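Local coordinates for protein putative N-acetylneuraminate lyase ([Ruminococcus] gnavus ATCC 29149, PDB 6RB7) that is a (beta/alpha)8-barrel protein of the dihydrodipicolinate synthetase family, with four copies in the assembly, at residues 97-102 with 107-112; 134-139 with 156-161; 62-67 with 101-106. All blocks are in the same frame, centred on the assembly; numbering follows the deposited sequence.

Interaction 1 of 3, residues 97-102 with 107-112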
# COMPACT_ATOMS: atom_id res chain seq x y z
N GLU A 97 25.83 20.89 19.52
CA GLU A 97 26.83 21.62 20.34
C GLU A 97 26.26 21.94 21.71
O GLU A 97 26.97 21.77 22.70
CB GLU A 97 27.27 22.88 19.60
CG GLU A 97 28.16 22.56 18.44
CD GLU A 97 28.42 23.71 17.47
OE1 GLU A 97 27.92 24.82 17.72
OE2 GLU A 97 29.06 23.48 16.43
N ASN A 98 25.02 22.41 21.77
CA ASN A 98 24.38 22.81 23.05
C ASN A 98 24.00 21.60 23.88
O ASN A 98 24.09 21.68 25.10
CB ASN A 98 23.28 23.81 22.78
CG ASN A 98 23.88 25.18 22.47
OD1 ASN A 98 24.35 25.85 23.39
ND2 ASN A 98 23.91 25.55 21.19
N VAL A 99 23.65 20.47 23.28
CA VAL A 99 23.48 19.23 24.07
C VAL A 99 24.80 18.86 24.74
O VAL A 99 24.85 18.57 25.95
CB VAL A 99 22.95 18.08 23.18
CG1 VAL A 99 23.01 16.76 23.94
CG2 VAL A 99 21.54 18.42 22.70
N MET A 100 25.85 18.82 23.95
CA MET A 100 27.15 18.28 24.44
C MET A 100 27.73 19.24 25.47
O MET A 100 28.42 18.76 26.37
CB MET A 100 28.10 18.05 23.27
CG MET A 100 27.64 16.99 22.27
SD MET A 100 27.19 15.40 23.01
CE MET A 100 28.82 14.72 23.36
N LYS A 101 27.40 20.53 25.37
CA LYS A 101 27.90 21.59 26.30
C LYS A 101 27.47 21.25 27.71
O LYS A 101 28.24 21.64 28.63
CB LYS A 101 27.35 22.97 25.97
CG LYS A 101 28.20 23.89 25.13
CD LYS A 101 27.93 25.37 25.43
CE LYS A 101 28.41 26.30 24.32
NZ LYS A 101 27.60 26.16 23.08
N VAL A 102 26.28 20.69 27.94
CA VAL A 102 25.74 20.65 29.33
C VAL A 102 25.46 19.23 29.73
O VAL A 102 25.04 19.04 30.89
CB VAL A 102 24.47 21.51 29.55
CG1 VAL A 102 24.77 22.98 29.35
CG2 VAL A 102 23.38 21.11 28.63
N LEU A 107 24.79 11.37 29.67
CA LEU A 107 23.84 10.81 28.68
C LEU A 107 24.61 10.09 27.60
O LEU A 107 25.57 10.66 27.07
CB LEU A 107 23.00 11.92 28.03
CG LEU A 107 22.04 12.65 28.96
CD1 LEU A 107 21.58 13.92 28.33
CD2 LEU A 107 20.85 11.75 29.31
N THR A 108 24.10 8.94 27.18
CA THR A 108 24.53 8.36 25.89
C THR A 108 23.95 9.29 24.82
O THR A 108 22.75 9.61 24.89
CB THR A 108 24.05 6.94 25.74
OG1 THR A 108 24.63 6.15 26.79
CG2 THR A 108 24.40 6.34 24.39
N VAL A 109 24.75 9.72 23.86
CA VAL A 109 24.26 10.66 22.83
C VAL A 109 24.33 9.97 21.48
O VAL A 109 25.44 9.59 21.04
CB VAL A 109 25.00 12.01 22.84
CG1 VAL A 109 24.51 12.89 21.71
CG2 VAL A 109 24.85 12.70 24.18
N ILE A 110 23.17 9.83 20.84
CA ILE A 110 23.08 9.32 19.46
C ILE A 110 22.65 10.50 18.61
O ILE A 110 21.57 11.07 18.87
CB ILE A 110 22.07 8.17 19.36
CG1 ILE A 110 22.38 7.01 20.31
CG2 ILE A 110 21.96 7.72 17.91
CD1 ILE A 110 21.30 5.95 20.36
N ALA A 111 23.48 10.90 17.66
CA ALA A 111 23.19 12.05 16.77
C ALA A 111 22.73 11.53 15.41
O ALA A 111 23.48 10.90 14.70
CB ALA A 111 24.40 12.92 16.62
N HIS A 112 21.45 11.73 15.10
CA HIS A 112 20.90 11.46 13.77
C HIS A 112 21.44 12.50 12.81
O HIS A 112 21.21 13.70 13.05
CB HIS A 112 19.38 11.44 13.82
CG HIS A 112 18.82 11.17 12.45
ND1 HIS A 112 18.23 12.16 11.70
CD2 HIS A 112 18.87 10.06 11.68
CE1 HIS A 112 17.86 11.63 10.54
NE2 HIS A 112 18.29 10.35 10.47
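M100 and V99 of helix 89-103 both reach V109 on strand 108-112. M100 can be followed outward from its backbone. CB leaves the helix beside the strand and does not face it directly. CG is still more than 5 Å from either V109 methyl. The contact comes at SD. This sulfur lies 3.8 Å from V109 CG2 and 3.9 Å from V109 CG1, and V109 CB is hardly further away. SD therefore rests across the forked end of the valine and touches both branches. Bends at chi2 (-52°) and chi3 (-76°) curl the chain round and bring the sulfur to the strand. Beyond it CE draws off a little, to 4.5 Å from V109 CG2. A glycerol molecule is bound about 4 Å from the M100 side chain. V99 points at the strand more directly but stays looser, with CG1 4.5 Å from V109 CG2. That methyl of V109 is thus approached by two neighbouring helix residues. L96, one turn earlier, and V77 of strand 74-77 also pack on V109. Away from V109, K101 NZ gives a hydrogen bond of 3.3 Å to N98 OD1, from well above the carbonyl plane (59° out of it). Q61 of helix 57-70 donates to the same oxygen. Between helix and strand the contact is apolar. Helix 89-103 links the parallel strands 74-77 and 108-112, and its inner face covers the sheet. This is the beta-alpha-beta crossover from which a (beta/alpha)8 barrel is built.

Interaction 2 of 3, residues 134-139 with 156-161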
# COMPACT_ATOMS: atom_id res chain seq x y z
N ASP A 134 28.38 9.25 21.15
CA ASP A 134 28.50 7.80 21.27
C ASP A 134 28.23 7.14 19.93
O ASP A 134 28.97 6.19 19.54
CB ASP A 134 27.58 7.27 22.36
CG ASP A 134 28.01 7.82 23.71
OD1 ASP A 134 28.97 7.25 24.28
OD2 ASP A 134 27.46 8.86 24.12
N ALA A 135 27.21 7.60 19.23
CA ALA A 135 26.82 7.01 17.94
C ALA A 135 26.26 8.10 17.04
O ALA A 135 25.72 9.10 17.55
CB ALA A 135 25.80 5.89 18.16
N ILE A 136 26.29 7.82 15.76
CA ILE A 136 25.50 8.54 14.76
C ILE A 136 24.45 7.59 14.21
O ILE A 136 24.62 6.37 14.31
CB ILE A 136 26.37 9.14 13.63
CG1 ILE A 136 27.22 8.06 12.94
CG2 ILE A 136 27.21 10.28 14.19
CD1 ILE A 136 27.74 8.55 11.58
N ALA A 137 23.39 8.17 13.68
CA ALA A 137 22.26 7.42 13.11
C ALA A 137 21.85 7.99 11.77
O ALA A 137 22.11 9.18 11.49
CB ALA A 137 21.09 7.41 14.06
N ALA A 138 21.16 7.18 10.96
CA ALA A 138 20.66 7.66 9.66
C ALA A 138 19.42 6.88 9.25
O ALA A 138 19.45 5.65 9.19
CB ALA A 138 21.73 7.54 8.61
N ILE A 139 18.36 7.64 8.96
CA ILE A 139 17.26 7.13 8.11
C ILE A 139 17.81 6.79 6.73
O ILE A 139 18.93 7.20 6.38
CB ILE A 139 16.10 8.13 8.06
CG1 ILE A 139 16.50 9.47 7.44
CG2 ILE A 139 15.46 8.28 9.43
CD1 ILE A 139 15.31 10.32 7.07
N ASN A 156 27.12 3.99 4.19
CA ASN A 156 28.57 3.76 4.30
C ASN A 156 29.32 5.08 4.12
O ASN A 156 30.39 5.24 4.75
CB ASN A 156 29.02 2.63 3.39
CG ASN A 156 28.69 1.27 3.96
OD1 ASN A 156 28.28 0.37 3.18
ND2 ASN A 156 28.84 1.10 5.25
N ALA A 157 28.85 5.98 3.26
CA ALA A 157 29.51 7.29 3.06
C ALA A 157 29.40 8.11 4.32
O ALA A 157 30.36 8.77 4.76
CB ALA A 157 28.94 8.04 1.89
N ILE A 158 28.22 8.08 4.95
CA ILE A 158 28.01 8.81 6.22
C ILE A 158 28.93 8.20 7.28
O ILE A 158 29.64 8.96 7.99
CB ILE A 158 26.52 8.74 6.62
CG1 ILE A 158 25.67 9.49 5.60
CG2 ILE A 158 26.32 9.27 8.02
CD1 ILE A 158 24.17 9.27 5.74
N SER A 159 28.98 6.88 7.39
CA SER A 159 29.81 6.19 8.39
C SER A 159 31.29 6.54 8.15
O SER A 159 32.02 6.75 9.15
CB SER A 159 29.55 4.72 8.34
OG SER A 159 30.42 4.02 9.25
N ALA A 160 31.74 6.59 6.90
CA ALA A 160 33.17 6.84 6.60
C ALA A 160 33.55 8.27 7.02
O ALA A 160 34.76 8.51 7.20
CB ALA A 160 33.41 6.64 5.12
N ALA A 161 32.61 9.20 7.13
CA ALA A 161 32.88 10.59 7.57
C ALA A 161 33.05 10.64 9.10
O ALA A 161 33.52 11.66 9.59
CB ALA A 161 31.80 11.53 7.11
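A160 N bonds to N156 O at 2.9 Å, which holds the helical turn that carries I158 and S159 against I136 and A138. A second backbone bond runs from A161 N to I158 O at 3.1 Å. The contact with the strand is made by carbon. I136 CD1 lies 3.9 Å from I158 CG2. The same methyl is 4.1 Å from I158 O and also skirts S159 CA. The I136 side chain reaches the helix from the crowded position, with CG1 between the backbone N and the carbonyl carbon (chi1 56°). I158 divides its two branches between two strand residues. CG2 goes to I136. The longer branch extends along the strand, and CD1 meets A138 CB at 4.1 Å. A138 meets this branch with its single methyl. I136 and A138 are two apart, so both point to the helix side of the sheet, while A137 between them points the other way. S159 adds little with its own side chain. Its OG is hydrogen-bonded to N191, outside the two segments. Beyond the strand, I139 packs on Y143 of a second subunit. Strand 135-138 and helix 156-160 run nearly antiparallel, at 158°, with axes 9.6 Å apart. This fits the return leg of the beta-alpha-beta unit that continues into strand 166-171. F167 of that strand packs on I136, A138 and S159. Helix 118-130 lies against the contact too, through A128 on I136 and S121 on I158.

Interaction 3 of 3, residues 62-67 with 101-106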
# COMPACT_ATOMS: atom_id res chain seq x y z
N GLY A 62 18.47 23.75 28.30
CA GLY A 62 17.37 23.50 29.25
C GLY A 62 16.82 22.09 29.10
O GLY A 62 16.64 21.36 30.08
N LEU A 63 16.52 21.72 27.85
CA LEU A 63 15.95 20.38 27.62
C LEU A 63 16.97 19.28 27.91
O LEU A 63 16.60 18.23 28.44
CB LEU A 63 15.39 20.30 26.20
CG LEU A 63 14.64 19.00 25.90
CD1 LEU A 63 13.40 18.84 26.76
CD2 LEU A 63 14.28 18.94 24.43
N THR A 64 18.25 19.53 27.67
CA THR A 64 19.30 18.52 27.95
C THR A 64 19.37 18.31 29.47
O THR A 64 19.41 17.18 29.94
CB THR A 64 20.65 18.94 27.39
OG1 THR A 64 20.53 19.28 26.01
CG2 THR A 64 21.68 17.87 27.61
N LYS A 65 19.38 19.40 30.24
CA LYS A 65 19.47 19.30 31.72
C LYS A 65 18.23 18.58 32.25
O LYS A 65 18.34 17.82 33.25
CB LYS A 65 19.64 20.68 32.32
CG LYS A 65 20.97 21.30 31.98
CD LYS A 65 21.23 22.66 32.58
CE LYS A 65 20.26 23.71 32.06
NZ LYS A 65 20.50 25.05 32.67
N TYR A 66 17.07 18.80 31.62
CA TYR A 66 15.83 18.09 31.97
C TYR A 66 16.03 16.59 31.82
O TYR A 66 15.71 15.83 32.73
CB TYR A 66 14.69 18.59 31.09
CG TYR A 66 13.43 17.75 31.03
CD1 TYR A 66 12.46 17.83 32.00
CD2 TYR A 66 13.21 16.93 29.93
CE1 TYR A 66 11.27 17.10 31.91
CE2 TYR A 66 12.03 16.19 29.83
CZ TYR A 66 11.05 16.29 30.81
OH TYR A 66 9.90 15.55 30.69
N PHE A 67 16.58 16.14 30.70
CA PHE A 67 16.78 14.69 30.49
C PHE A 67 17.82 14.13 31.46
O PHE A 67 17.65 13.02 31.97
CB PHE A 67 17.16 14.41 29.04
CG PHE A 67 15.98 14.47 28.10
CD1 PHE A 67 14.87 13.67 28.33
CD2 PHE A 67 15.97 15.33 27.02
CE1 PHE A 67 13.79 13.72 27.46
CE2 PHE A 67 14.91 15.32 26.11
CZ PHE A 67 13.79 14.56 26.39
N LYS A 101 27.40 20.53 25.37
CA LYS A 101 27.90 21.59 26.30
C LYS A 101 27.47 21.25 27.71
O LYS A 101 28.24 21.64 28.63
CB LYS A 101 27.35 22.97 25.97
CG LYS A 101 28.20 23.89 25.13
CD LYS A 101 27.93 25.37 25.43
CE LYS A 101 28.41 26.30 24.32
NZ LYS A 101 27.60 26.16 23.08
N VAL A 102 26.28 20.69 27.94
CA VAL A 102 25.74 20.65 29.33
C VAL A 102 25.46 19.23 29.73
O VAL A 102 25.04 19.04 30.89
CB VAL A 102 24.47 21.51 29.55
CG1 VAL A 102 24.77 22.98 29.35
CG2 VAL A 102 23.38 21.11 28.63
N ALA A 103 25.65 18.23 28.87
CA ALA A 103 25.31 16.85 29.25
C ALA A 103 26.27 16.28 30.30
O ALA A 103 25.90 15.31 31.00
CB ALA A 103 25.27 15.99 28.01
N GLU A 104 27.47 16.80 30.34
CA GLU A 104 28.48 16.46 31.38
C GLU A 104 28.75 14.95 31.35
O GLU A 104 28.97 14.41 32.44
CB GLU A 104 27.96 16.89 32.76
CG GLU A 104 27.84 18.40 32.90
CD GLU A 104 27.60 18.91 34.32
OE1 GLU A 104 27.56 18.09 35.26
OE2 GLU A 104 27.40 20.11 34.47
N GLY A 105 28.71 14.28 30.19
CA GLY A 105 28.95 12.82 30.10
C GLY A 105 27.85 11.98 30.75
O GLY A 105 28.04 10.78 30.93
N LYS A 106 26.71 12.56 31.14
CA LYS A 106 25.68 11.86 31.90
C LYS A 106 24.71 11.13 30.97
O LYS A 106 23.84 10.42 31.48
CB LYS A 106 24.98 12.86 32.81
CG LYS A 106 25.90 13.31 33.95
CD LYS A 106 25.27 14.32 34.87
CE LYS A 106 26.27 15.09 35.71
NZ LYS A 106 27.08 14.20 36.57
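V102 is the first residue of segment 101-106 to touch segment 62-67, where it meets T64 and K65; the K101 chain before it leads away. One methyl does the work. V102 CG2 lies 3.7 Å from T64 CB and 3.8 Å from T64 CG2. It also reaches K65 CG at 4.1 Å, where the lysine chain crosses the valine at about a right angle. T64 turns its methyl to this side because CG2 stands opposite the backbone N, while OG1 bonds back to V60 O within its own helix. A103 follows, and its CB meets T64 CG2 at 4.1 Å. Here helices 57-70 and 89-103 pack side by side. They are successive helices of the outer layer of the (beta/alpha)8 barrel, with strand 74-77 between them in sequence. E104 then leaves the helix with a positive phi of 59°. G105 also has positive phi, which suits glycine. Together they form the middle of a type I' turn from A103 to K106. The turn is closed by K106 N bonding to A103 O at 2.9 Å. The K106 side chain packs on V68 of helix 57-70.

Interactions 1 and 3 use two sides of helix 89-103. Their centres are 8 Å apart. Their segments overlap at K101 and V102, though neither residue touches strand 108-112. They also touch directly, with V99 CA 3.5 Å from T64 OG1 and L107 CD1 4.0 Å from T64 CG2. Interactions 1 and 2 have centres 15 Å apart and meet in the sheet, where strands 108-112 and 135-138 are neighbours. V109 N to D134 OD2 and A111 N to A135 O, both 2.9 Å, are probable hydrogen bonds between them. Interactions 2 and 3 do not touch; their nearest atoms are about 7 Å apart. The bicine pocket, at A260, G261 and K262, includes no residue of the three contacts.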